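Local coordinates for protein phosphodiesterase (Trypanosoma brucei brucei, PDB 5H2Q) that belongs to the phosphodiesterase family in the HD clan, as an all-alpha domain that here holds a zinc ion, a magnesium ion and the ligand LLI, at residues 202-205 with 206-209; 231-234 with 235-239; 133-136 with 137-141. All blocks are in the same frame, centred on the assembly; numbering follows the deposited sequence. Where two conformers were deposited one is given.

Along the chain the order is contact 3, contact 1, contact 2. Each is local, so none closes a long loop, and they neither nest nor cross. Contact 3 joins the end of the loop that follows helix 115-127 to the first turn of helix 137-142, with Asn136 as N-cap. Contact 1 turns the chain from helix 185-200 into helix 207-217, and its Met204 lines the LLI pocket. Contact 2 lies wholly within helix 227-242. Contacts 3 and 1 touch where Asp203 packs on Asn137; contacts 1 and 2 are tied more firmly, by His207 and Lys239, which are probably hydrogen-bonded. Contacts 2 and 3 stay apart, about 12 Å between nearest atoms.

Contact 1. Residues 202-205 with 206-209; sequences TDMA and RHSE. With LLI ((4~{a}~{S},8~{a}~{R})-2-cycloheptyl-4-[4-methoxy-3-[2-(2-oxidanylideneimidazolidin-1-yl)ethoxy]phenyl]-4~{a},5,8,8~{a}-tetrahydrophthalazin-1-one), chain E.
The imidazole ring of His207 meets the terminal methyl of Met204 at a slant, CE of Met204 lying 3.5 Å from ND1 of His207. The two side chains run side by side in the same direction: CG of His207 lies anti to the backbone N (chi1 173°), while the flexible methionine bends at chi2 and chi3, which brings CE back to the imidazole. ND1 is also hydrogen-bonded to Lys239, which engages that nitrogen and would limit rotation of the ring. The second flat group, the guanidinium of Arg206, forms a salt bridge with Glu209, whose carboxylate lies at its edge and in its plane but is itself tilted, both oxygens being met from above the carboxylate plane. The grip is side-on and nearly straight: NE of Arg206 reaches OE1 of Glu209 at 3.0 Å, and NH2 of Arg206 reaches OE2 of Glu209 at 2.9 Å.

In the turn that carries these groups the backbone makes an Asx turn, Ala205 N donating to OD1 of Asp203 at 3.0 Å, while OD2 is held by Ser158. Short-range bonds from Arg206 N to Asp203 O (2.9 Å) and from His207 N to Met204 O lead the chain into its helix. Two waters link Ala205 O to the first helical turn, one through Ser208 N and the other through Glu209 N. Met204 also serves the ligand pocket, its CG lying 3.4 Å from O20 of LLI. Around the turn, helix 290-312 brings Val301 against Met204 and His207, helix 227-242 packs on Thr202 and Met204, and helix 159-172 meets Thr202 and Asp203 through Glu161.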
ATOM      1  N   THR A 202       3.139  -3.430   7.728  1.00 12.95           N
ATOM      2  CA  THR A 202       1.771  -3.104   7.350  1.00 12.20           C
ATOM      3  C   THR A 202       0.703  -3.821   8.190  1.00 15.98           C
ATOM      4  O   THR A 202      -0.475  -3.548   7.987  1.00 16.89           O
ATOM      5  CB  THR A 202       1.515  -3.303   5.860  1.00 15.45           C
ATOM      6  OG1 THR A 202       1.630  -4.689   5.581  1.00 13.24           O
ATOM      7  CG2 THR A 202       2.463  -2.462   4.993  1.00 12.31           C
ATOM      8  N   ASP A 203       1.107  -4.743   9.088  1.00 12.92           N
ATOM      9  CA  ASP A 203       0.148  -5.448   9.948  1.00 14.31           C
ATOM     10  C   ASP A 203      -0.394  -4.388  10.953  1.00 18.61           C
ATOM     11  O   ASP A 203       0.359  -3.934  11.826  1.00 17.99           O
ATOM     12  CB  ASP A 203       0.810  -6.642  10.678  1.00 15.87           C
ATOM     13  CG  ASP A 203      -0.152  -7.351  11.605  1.00 15.56           C
ATOM     14  OD1 ASP A 203      -1.312  -6.913  11.690  1.00 17.84           O
ATOM     15  OD2 ASP A 203       0.241  -8.391  12.181  1.00 19.91           O
ATOM     16  N   MET A 204      -1.680  -4.014  10.828  1.00 16.56           N
ATOM     17  CA  MET A 204      -2.276  -2.970  11.694  1.00 16.00           C
ATOM     18  C   MET A 204      -2.345  -3.348  13.190  1.00 20.23           C
ATOM     19  O   MET A 204      -2.480  -2.448  14.029  1.00 18.66           O
ATOM     20  CB  MET A 204      -3.632  -2.498  11.199  1.00 17.75           C
ATOM     21  CG  MET A 204      -3.579  -1.650   9.958  1.00 20.07           C
ATOM     22  SD  MET A 204      -2.619  -0.124  10.183  1.00 21.97           S
ATOM     23  CE  MET A 204      -3.698   0.847  11.204  1.00 18.57           C
ATOM     24  N   ALA A 205      -2.195  -4.649  13.522  1.00 17.82           N
ATOM     25  CA  ALA A 205      -2.127  -5.089  14.915  1.00 19.42           C
ATOM     26  C   ALA A 205      -0.844  -4.488  15.528  1.00 23.50           C
ATOM     27  O   ALA A 205      -0.781  -4.292  16.741  1.00 22.68           O
ATOM     28  CB  ALA A 205      -2.101  -6.605  15.002  1.00 20.47           C
ATOM     29  N   ARG A 206       0.162  -4.129  14.672  1.00 21.06           N
ATOM     30  CA  ARG A 206       1.431  -3.528  15.103  1.00 21.11           C
ATOM     31  C   ARG A 206       1.479  -2.016  14.841  1.00 21.85           C
ATOM     32  O   ARG A 206       2.564  -1.427  14.900  1.00 22.94           O
ATOM     33  CB  ARG A 206       2.624  -4.242  14.435  1.00 22.34           C
ATOM     34  CG  ARG A 206       2.679  -5.766  14.662  1.00 21.67           C
ATOM     35  CD  ARG A 206       3.869  -6.433  13.994  1.00 25.11           C
ATOM     36  NE  ARG A 206       5.134  -6.022  14.606  1.00 27.46           N
ATOM     37  CZ  ARG A 206       6.334  -6.249  14.091  1.00 34.66           C
ATOM     38  NH1 ARG A 206       6.461  -6.907  12.946  1.00 25.54           N
ATOM     39  NH2 ARG A 206       7.422  -5.803  14.707  1.00 27.44           N
ATOM     40  N   HIS A 207       0.335  -1.388  14.506  1.00 18.05           N
ATOM     41  CA  HIS A 207       0.288   0.036  14.179  1.00 18.57           C
ATOM     42  C   HIS A 207       0.985   0.937  15.204  1.00 24.49           C
ATOM     43  O   HIS A 207       1.881   1.709  14.845  1.00 23.58           O
ATOM     44  CB  HIS A 207      -1.145   0.493  13.937  1.00 18.86           C
ATOM     45  CG  HIS A 207      -1.297   1.966  13.771  1.00 22.29           C
ATOM     46  ND1 HIS A 207      -0.982   2.600  12.564  1.00 23.70           N
ATOM     47  CD2 HIS A 207      -1.704   2.902  14.663  1.00 23.25           C
ATOM     48  CE1 HIS A 207      -1.255   3.883  12.758  1.00 23.84           C
ATOM     49  NE2 HIS A 207      -1.675   4.111  14.013  1.00 23.71           N
ATOM     50  N   SER A 208       0.522   0.887  16.470  1.00 21.91           N
ATOM     51  CA  SER A 208       1.100   1.729  17.534  1.00 22.19           C
ATOM     52  C   SER A 208       2.566   1.393  17.826  1.00 26.00           C
ATOM     53  O   SER A 208       3.344   2.286  18.184  1.00 26.62           O
ATOM     54  CB  SER A 208       0.255   1.627  18.803  1.00 27.26           C
ATOM     55  OG  SER A 208       0.294   0.304  19.317  1.00 37.88           O
ATOM     56  N   GLU A 209       2.945   0.119  17.665  1.00 21.74           N
ATOM     57  CA  GLU A 209       4.313  -0.350  17.856  1.00 20.85           C
ATOM     58  C   GLU A 209       5.244   0.388  16.859  1.00 25.87           C
ATOM     59  O   GLU A 209       6.147   1.107  17.292  1.00 24.61           O
ATOM     60  CB  GLU A 209       4.383  -1.861  17.675  1.00 22.22           C
ATOM     61  CG  GLU A 209       5.751  -2.448  17.914  1.00 26.89           C
ATOM     62  CD  GLU A 209       5.929  -3.848  17.372  1.00 41.91           C
ATOM     63  OE1 GLU A 209       4.925  -4.591  17.264  1.00 32.87           O
ATOM     64  OE2 GLU A 209       7.093  -4.218  17.108  1.00 31.83           O
TER
HETATM   65  C2  LLI E1003     -10.781   1.945   6.603  1.00 22.93           C
HETATM   66  C3  LLI E1003     -10.499   2.455   5.318  1.00 22.14           C
HETATM   67  O1  LLI E1003     -11.956   2.367   7.176  1.00 24.26           O
HETATM   68  C12 LLI E1003      -6.758  -1.076   6.326  1.00 18.07           C
HETATM   69  C14 LLI E1003      -6.659  -2.567   6.736  1.00 19.07           C
HETATM   70  C15 LLI E1003      -6.705  -2.781   8.246  1.00 17.95           C
HETATM   71  C16 LLI E1003      -5.512  -0.299   6.781  1.00 19.58           C
HETATM   72  C17 LLI E1003      -4.229  -1.050   6.521  1.00 16.12           C
HETATM   73  C18 LLI E1003      -5.407  -3.210   6.116  1.00 20.02           C
HETATM   74  C19 LLI E1003      -4.175  -2.369   6.338  1.00 16.46           C
HETATM   75  C21 LLI E1003      -7.752  -1.899  10.344  1.00 22.22           C
HETATM   76  C22 LLI E1003      -9.273  -2.195  10.641  1.00 22.33           C
HETATM   77  C23 LLI E1003      -7.237  -0.576  10.992  1.00 25.16           C
HETATM   78  C24 LLI E1003      -9.706  -2.328  12.102  1.00 29.71           C
HETATM   79  C25 LLI E1003      -7.358  -0.389  12.504  1.00 27.84           C
HETATM   80  C26 LLI E1003      -8.758  -0.022  13.007  1.00 30.61           C
HETATM   81  C27 LLI E1003      -9.919  -1.020  12.863  1.00 30.96           C
HETATM   82  C28 LLI E1003     -12.271   1.888   8.492  1.00 26.19           C
HETATM   83  C29 LLI E1003     -13.638   2.411   8.831  1.00 25.86           C
HETATM   84  C4  LLI E1003      -9.949   0.982   7.159  1.00 19.79           C
HETATM   85  C5  LLI E1003      -9.402   1.973   4.610  1.00 21.80           C
HETATM   86  C6  LLI E1003      -8.848   0.504   6.449  1.00 22.09           C
HETATM   87  C7  LLI E1003      -8.590   1.003   5.175  1.00 22.02           C
HETATM   88  O8  LLI E1003     -11.351   3.428   4.868  1.00 21.57           O
HETATM   89  C9  LLI E1003     -11.259   3.813   3.492  1.00 20.93           C
HETATM   90  C10 LLI E1003      -7.976  -0.530   7.053  1.00 22.02           C
HETATM   91  N11 LLI E1003      -8.335  -0.941   8.257  1.00 22.66           N
HETATM   92  N13 LLI E1003      -7.571  -1.893   8.880  1.00 22.71           N
HETATM   93  O20 LLI E1003      -6.041  -3.627   8.823  1.00 22.82           O
HETATM   94  N30 LLI E1003     -14.723   1.633   8.210  1.00 28.05           N
HETATM   95  C31 LLI E1003     -14.723   0.169   8.173  1.00 30.15           C
HETATM   96  C32 LLI E1003     -15.604   2.146   7.296  1.00 30.75           C
HETATM   97  C33 LLI E1003     -16.001  -0.146   7.403  1.00 30.85           C
HETATM   98  N34 LLI E1003     -16.345   1.138   6.813  1.00 32.77           N
HETATM   99  O35 LLI E1003     -15.717   3.332   7.017  1.00 32.39           O
HETATM  100  O   HOH W   1      -1.509  -1.119  17.225  1.00 23.04           O
HETATM  101  O   HOH W   2       1.088  -2.056  18.237  1.00 34.46           O

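Contact 2. Residues 231-234 with 235-239; sequences QMTM and DVLMK
In the middle of helix 227-242, whose Asp242 is a zinc ligand, Gln231 and Asp235 form a side-chain bond one turn apart (i to i+4). NE2 of Gln231 donates to OD1 of Asp235 at 2.9 Å, with an N-H...O angle of 160°. The oxygen lies close to the plane of the amide; the donor comes from above the carboxylate plane, and the two planes are 40° apart. Gln231 sets out anti to its backbone N (chi1 -175°) and then bends at chi2, which swings the amide along the helix toward Asp235. Its other end, OE1, is hydrogen-bonded to Ser194, so the amide is fixed at both ends and glutamine, with a donor and an acceptor, suits the place. OD1 of Asp235 also lies 3.3 Å from Gln231 O, another acceptor; the amide N-H, and the backbone N-H bonded to Gln231 O, would offset the repulsion between the two. On the other carboxylate oxygen, SD of Met232 rests 3.6 Å from OD2 of Asp235.

The backbone follows the regular alpha-helical pattern, as in Asp235 N to Gln231 O at 2.8 Å. Aliphatic side chains lie beside some of its carbonyls: CG2 of Val236 lies 3.4 Å from Met232 O, and CG of Leu237 lies 3.5 Å from Thr233 O. The hydroxyl of Thr233 is engaged by His229 O and Tyr222. The residues that touch here are mostly buried, and the helix is packed on several sides. Helix 207-217 covers Met232, Thr233, Asp235 and Val236 with Leu217, Tyr214 and Phe210; helix 115-127 meets Met234, Leu237 and Met238; and helix 185-200 lies against Gln231 and Met234.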
ATOM      1  N   GLN A 231      15.088   2.847   7.818  1.00 19.51           N
ATOM      2  CA  GLN A 231      14.136   1.716   7.785  1.00 19.03           C
ATOM      3  C   GLN A 231      12.830   2.092   8.479  1.00 22.50           C
ATOM      4  O   GLN A 231      11.760   1.806   7.959  1.00 18.00           O
ATOM      5  CB  GLN A 231      14.700   0.425   8.394  1.00 19.82           C
ATOM      6  CG  GLN A 231      13.747  -0.783   8.237  1.00 22.22           C
ATOM      7  CD  GLN A 231      13.500  -1.157   6.780  1.00 20.36           C
ATOM      8  OE1 GLN A 231      14.441  -1.441   6.029  1.00 20.41           O
ATOM      9  NE2 GLN A 231      12.235  -1.111   6.337  1.00 15.96           N
ATOM     10  N   MET A 232      12.914   2.748   9.644  1.00 22.80           N
ATOM     11  CA  MET A 232      11.710   3.195  10.326  1.00 23.07           C
ATOM     12  C   MET A 232      10.945   4.220   9.495  1.00 22.82           C
ATOM     13  O   MET A 232       9.727   4.170   9.476  1.00 20.53           O
ATOM     14  CB  MET A 232      12.012   3.678  11.761  1.00 26.42           C
ATOM     15  CG  MET A 232      12.304   2.531  12.738  1.00 31.53           C
ATOM     16  SD  MET A 232      11.079   1.211  12.919  1.00 37.92           S
ATOM     17  CE  MET A 232       9.580   2.157  13.002  1.00 34.26           C
ATOM     18  N   THR A 233      11.647   5.127   8.761  1.00 18.38           N
ATOM     19  CA  THR A 233      11.006   6.085   7.875  1.00 17.18           C
ATOM     20  C   THR A 233      10.308   5.296   6.736  1.00 16.84           C
ATOM     21  O   THR A 233       9.180   5.627   6.374  1.00 15.89           O
ATOM     22  CB  THR A 233      12.029   7.096   7.324  1.00 22.64           C
ATOM     23  OG1 THR A 233      12.655   7.767   8.428  1.00 26.27           O
ATOM     24  CG2 THR A 233      11.398   8.115   6.417  1.00 20.87           C
ATOM     25  N   MET A 234      10.992   4.284   6.176  1.00 14.32           N
ATOM     26  CA  MET A 234      10.403   3.446   5.113  1.00 12.14           C
ATOM     27  C   MET A 234       9.132   2.739   5.631  1.00 16.58           C
ATOM     28  O   MET A 234       8.108   2.768   4.957  1.00 15.66           O
ATOM     29  CB  MET A 234      11.409   2.386   4.647  1.00 13.86           C
ATOM     30  CG  MET A 234      12.616   2.977   3.905  1.00 15.25           C
ATOM     31  SD  MET A 234      13.713   1.714   3.265  1.00 17.47           S
ATOM     32  CE  MET A 234      12.707   1.100   1.871  1.00 15.34           C
ATOM     33  N   ASP A 235       9.188   2.154   6.848  1.00 15.82           N
ATOM     34  CA  ASP A 235       8.013   1.471   7.442  1.00 14.44           C
ATOM     35  C   ASP A 235       6.873   2.462   7.616  1.00 16.42           C
ATOM     36  O   ASP A 235       5.737   2.196   7.210  1.00 15.62           O
ATOM     37  CB  ASP A 235       8.384   0.892   8.820  1.00 15.92           C
ATOM     38  CG  ASP A 235       9.414  -0.206   8.842  1.00 18.82           C
ATOM     39  OD1 ASP A 235       9.682  -0.807   7.763  1.00 18.37           O
ATOM     40  OD2 ASP A 235       9.927  -0.510   9.943  1.00 22.64           O
ATOM     41  N   VAL A 236       7.179   3.649   8.178  1.00 15.67           N
ATOM     42  CA  VAL A 236       6.194   4.712   8.376  1.00 15.50           C
ATOM     43  C   VAL A 236       5.601   5.215   7.055  1.00 15.26           C
ATOM     44  O   VAL A 236       4.392   5.469   6.979  1.00 14.23           O
ATOM     45  CB  VAL A 236       6.819   5.833   9.244  1.00 22.03           C
ATOM     46  CG1 VAL A 236       6.105   7.175   9.069  1.00 23.11           C
ATOM     47  CG2 VAL A 236       6.824   5.386  10.698  1.00 22.50           C
ATOM     48  N   LEU A 237       6.410   5.286   5.984  1.00 13.19           N
ATOM     49  CA  LEU A 237       5.860   5.710   4.708  1.00 13.63           C
ATOM     50  C   LEU A 237       4.982   4.627   4.062  1.00 14.74           C
ATOM     51  O   LEU A 237       3.980   4.953   3.444  1.00 15.45           O
ATOM     52  CB  LEU A 237       6.981   6.115   3.740  1.00 14.38           C
ATOM     53  CG  LEU A 237       7.520   7.498   3.925  1.00 19.76           C
ATOM     54  CD1 LEU A 237       8.624   7.718   2.945  1.00 22.64           C
ATOM     55  CD2 LEU A 237       6.430   8.563   3.710  1.00 22.93           C
ATOM     56  N   MET A 238       5.372   3.355   4.184  1.00 13.18           N
ATOM     57  CA  MET A 238       4.553   2.234   3.690  1.00 12.51           C
ATOM     58  C   MET A 238       3.222   2.256   4.453  1.00 15.13           C
ATOM     59  O   MET A 238       2.141   2.184   3.856  1.00 13.84           O
ATOM     60  CB  MET A 238       5.307   0.913   3.955  1.00 13.89           C
ATOM     61  CG  MET A 238       4.720  -0.321   3.265  1.00 16.40           C
ATOM     62  SD  MET A 238       4.367  -0.223   1.475  1.00 18.07           S
ATOM     63  CE  MET A 238       5.901   0.402   0.816  1.00 16.60           C
ATOM     64  N   LYS A 239       3.298   2.381   5.789  1.00 14.41           N
ATOM     65  CA  LYS A 239       2.082   2.473   6.594  1.00 14.13           C
ATOM     66  C   LYS A 239       1.222   3.668   6.170  1.00 16.06           C
ATOM     67  O   LYS A 239       0.013   3.524   6.068  1.00 15.15           O
ATOM     68  CB  LYS A 239       2.463   2.610   8.068  1.00 15.60           C
ATOM     69  CG  LYS A 239       2.842   1.282   8.683  1.00 14.67           C
ATOM     70  CD  LYS A 239       3.133   1.434  10.198  1.00 18.50           C
ATOM     71  CE  LYS A 239       1.951   1.919  11.030  1.00 17.58           C
ATOM     72  NZ  LYS A 239       0.672   1.228  10.696  1.00 16.89           N
TER

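Contact 3. Residues 133-136 with 137-141; sequences MGLN and NSFYL
One water binds three groups of this turn: Tyr140 OH at 2.8 Å, and the backbone nitrogens of Met133 (2.8 Å) and Leu135, both of which donate to it. Lying in the plane of the tyrosine ring at its edge, it bridges the phenol through these bonds to the loop that precedes the helix. The sulfur of Met133 also lies at that edge as a Met-aromatic contact, although it rests on one of two deposited conformers and its closeness is doubtful.

Asn136 is the N-cap of helix 137-142. Its OD1 accepts from Phe139 N at 3.0 Å, with the donor nitrogen nearly along the C=O axis of the Asn136 amide; a chi1 of 68° sets CG between the backbone N and the carbonyl carbon and thereby points the oxygen into the first turn. Asparagine suits this position because its short amide can reach a main-chain N-H three residues on that has no helical partner. Asn136 O adds a weak bond to the same nitrogen and lies 3.2 Å from CD2 of Tyr140, at the ring edge.

Just before the cap, Leu135 packs against Tyr140 as a hydrophobic staple, its CB 3.9 Å from CE2 of Tyr140. The leucine also forks over Phe139: CD2 of Leu135 sits over the ring centre in a CH-pi contact, 3.9 Å from the Phe139 centroid, while CD1 meets CE1 of Phe139 at 3.7 Å. Helix 250-274 packs on Phe139, and its Gln267 accepts from Asn136 N. Asn137 turns to helix 159-172, where it is hydrogen-bonded to Leu160 N and Glu161.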
ATOM      1  N   MET A 133      -7.370 -11.971  -0.078  1.00 17.23           N
ATOM      2  CA  MET A 133      -8.657 -12.586  -0.422  0.50 17.92           C
ATOM      3  C   MET A 133      -9.815 -11.770   0.155  1.00 20.71           C
ATOM      4  O   MET A 133     -10.969 -12.225   0.128  1.00 19.13           O
ATOM      5  CB  MET A 133      -8.716 -14.024   0.135  0.50 21.20           C
ATOM      6  CG  MET A 133      -7.778 -15.016  -0.541  0.50 26.45           C
ATOM      7  SD  MET A 133      -7.296 -16.397   0.558  0.50 32.39           S
ATOM      8  CE  MET A 133      -8.913 -17.021   1.091  0.50 28.87           C
ATOM      9  N   GLY A 134      -9.505 -10.571   0.655  1.00 16.84           N
ATOM     10  CA  GLY A 134     -10.492  -9.689   1.257  1.00 16.74           C
ATOM     11  C   GLY A 134     -10.879 -10.150   2.649  1.00 20.37           C
ATOM     12  O   GLY A 134     -11.966  -9.835   3.136  1.00 20.33           O
ATOM     13  N   LEU A 135      -9.983 -10.894   3.299  1.00 17.19           N
ATOM     14  CA  LEU A 135     -10.209 -11.393   4.648  1.00 17.65           C
ATOM     15  C   LEU A 135      -9.047 -10.990   5.507  1.00 20.25           C
ATOM     16  O   LEU A 135      -7.897 -11.087   5.060  1.00 18.95           O
ATOM     17  CB  LEU A 135     -10.353 -12.916   4.637  1.00 18.14           C
ATOM     18  CG  LEU A 135     -11.486 -13.497   3.784  1.00 22.11           C
ATOM     19  CD1 LEU A 135     -11.229 -14.949   3.495  1.00 22.44           C
ATOM     20  CD2 LEU A 135     -12.862 -13.272   4.440  1.00 22.38           C
ATOM     21  N   ASN A 136      -9.323 -10.486   6.709  1.00 15.42           N
ATOM     22  CA  ASN A 136      -8.229 -10.023   7.577  1.00 14.61           C
ATOM     23  C   ASN A 136      -7.477 -11.179   8.293  1.00 16.72           C
ATOM     24  O   ASN A 136      -7.885 -12.345   8.177  1.00 16.07           O
ATOM     25  CB  ASN A 136      -8.719  -8.957   8.562  1.00 16.84           C
ATOM     26  CG  ASN A 136      -9.679  -9.436   9.616  1.00 22.67           C
ATOM     27  OD1 ASN A 136      -9.848 -10.636   9.839  1.00 17.89           O
ATOM     28  ND2 ASN A 136     -10.345  -8.489  10.295  1.00 22.69           N
ATOM     29  N   ASN A 137      -6.364 -10.864   9.008  1.00 14.85           N
ATOM     30  CA  ASN A 137      -5.574 -11.874   9.729  1.00 14.00           C
ATOM     31  C   ASN A 137      -6.442 -12.658  10.714  1.00 18.08           C
ATOM     32  O   ASN A 137      -6.354 -13.887  10.772  1.00 17.06           O
ATOM     33  CB  ASN A 137      -4.406 -11.242  10.479  1.00 17.00           C
ATOM     34  CG  ASN A 137      -3.251 -10.872   9.575  1.00 17.49           C
ATOM     35  OD1 ASN A 137      -3.220 -11.247   8.396  1.00 17.93           O
ATOM     36  ND2 ASN A 137      -2.354 -10.021  10.068  1.00 16.30           N
ATOM     37  N   SER A 138      -7.276 -11.942  11.488  1.00 17.03           N
ATOM     38  CA  SER A 138      -8.168 -12.557  12.485  1.00 17.64           C
ATOM     39  C   SER A 138      -9.013 -13.683  11.885  1.00 21.16           C
ATOM     40  O   SER A 138      -9.106 -14.754  12.499  1.00 22.65           O
ATOM     41  CB  SER A 138      -9.078 -11.500  13.103  1.00 21.27           C
ATOM     42  OG  SER A 138      -9.727 -12.071  14.227  1.00 32.20           O
ATOM     43  N   PHE A 139      -9.574 -13.481  10.677  1.00 16.95           N
ATOM     44  CA  PHE A 139     -10.402 -14.496   9.994  1.00 16.93           C
ATOM     45  C   PHE A 139      -9.684 -15.841   9.885  1.00 20.02           C
ATOM     46  O   PHE A 139     -10.290 -16.883  10.164  1.00 18.38           O
ATOM     47  CB  PHE A 139     -10.833 -14.026   8.590  1.00 17.64           C
ATOM     48  CG  PHE A 139     -11.736 -15.011   7.877  1.00 17.92           C
ATOM     49  CD1 PHE A 139     -11.204 -16.031   7.090  1.00 19.39           C
ATOM     50  CD2 PHE A 139     -13.121 -14.927   7.998  1.00 20.05           C
ATOM     51  CE1 PHE A 139     -12.038 -16.952   6.449  1.00 20.70           C
ATOM     52  CE2 PHE A 139     -13.951 -15.866   7.376  1.00 22.10           C
ATOM     53  CZ  PHE A 139     -13.404 -16.862   6.602  1.00 19.35           C
ATOM     54  N   TYR A 140      -8.419 -15.825   9.438  1.00 15.66           N
ATOM     55  CA  TYR A 140      -7.635 -17.048   9.266  1.00 15.02           C
ATOM     56  C   TYR A 140      -7.414 -17.774  10.586  1.00 20.32           C
ATOM     57  O   TYR A 140      -7.390 -18.999  10.603  1.00 20.51           O
ATOM     58  CB  TYR A 140      -6.288 -16.738   8.598  1.00 16.92           C
ATOM     59  CG  TYR A 140      -6.477 -16.285   7.173  1.00 18.22           C
ATOM     60  CD1 TYR A 140      -6.606 -17.209   6.139  1.00 19.88           C
ATOM     61  CD2 TYR A 140      -6.652 -14.935   6.868  1.00 18.46           C
ATOM     62  CE1 TYR A 140      -6.843 -16.799   4.829  1.00 20.78           C
ATOM     63  CE2 TYR A 140      -6.865 -14.512   5.558  1.00 18.78           C
ATOM     64  CZ  TYR A 140      -6.968 -15.449   4.544  1.00 26.26           C
ATOM     65  OH  TYR A 140      -7.237 -15.040   3.263  1.00 27.66           O
ATOM     66  N   LEU A 141      -7.281 -17.028  11.682  1.00 19.18           N
ATOM     67  CA  LEU A 141      -7.086 -17.646  12.997  1.00 21.26           C
ATOM     68  C   LEU A 141      -8.365 -18.165  13.629  1.00 26.60           C
ATOM     69  O   LEU A 141      -8.344 -19.238  14.233  1.00 28.30           O
ATOM     70  CB  LEU A 141      -6.354 -16.691  13.945  1.00 21.76           C
ATOM     71  CG  LEU A 141      -4.999 -16.198  13.419  1.00 27.61           C
ATOM     72  CD1 LEU A 141      -4.513 -15.021  14.234  1.00 28.80           C
ATOM     73  CD2 LEU A 141      -3.947 -17.338  13.364  1.00 28.62           C
TER
HETATM   74  O   HOH W   3      -7.293 -12.310   2.699  1.00 16.11           O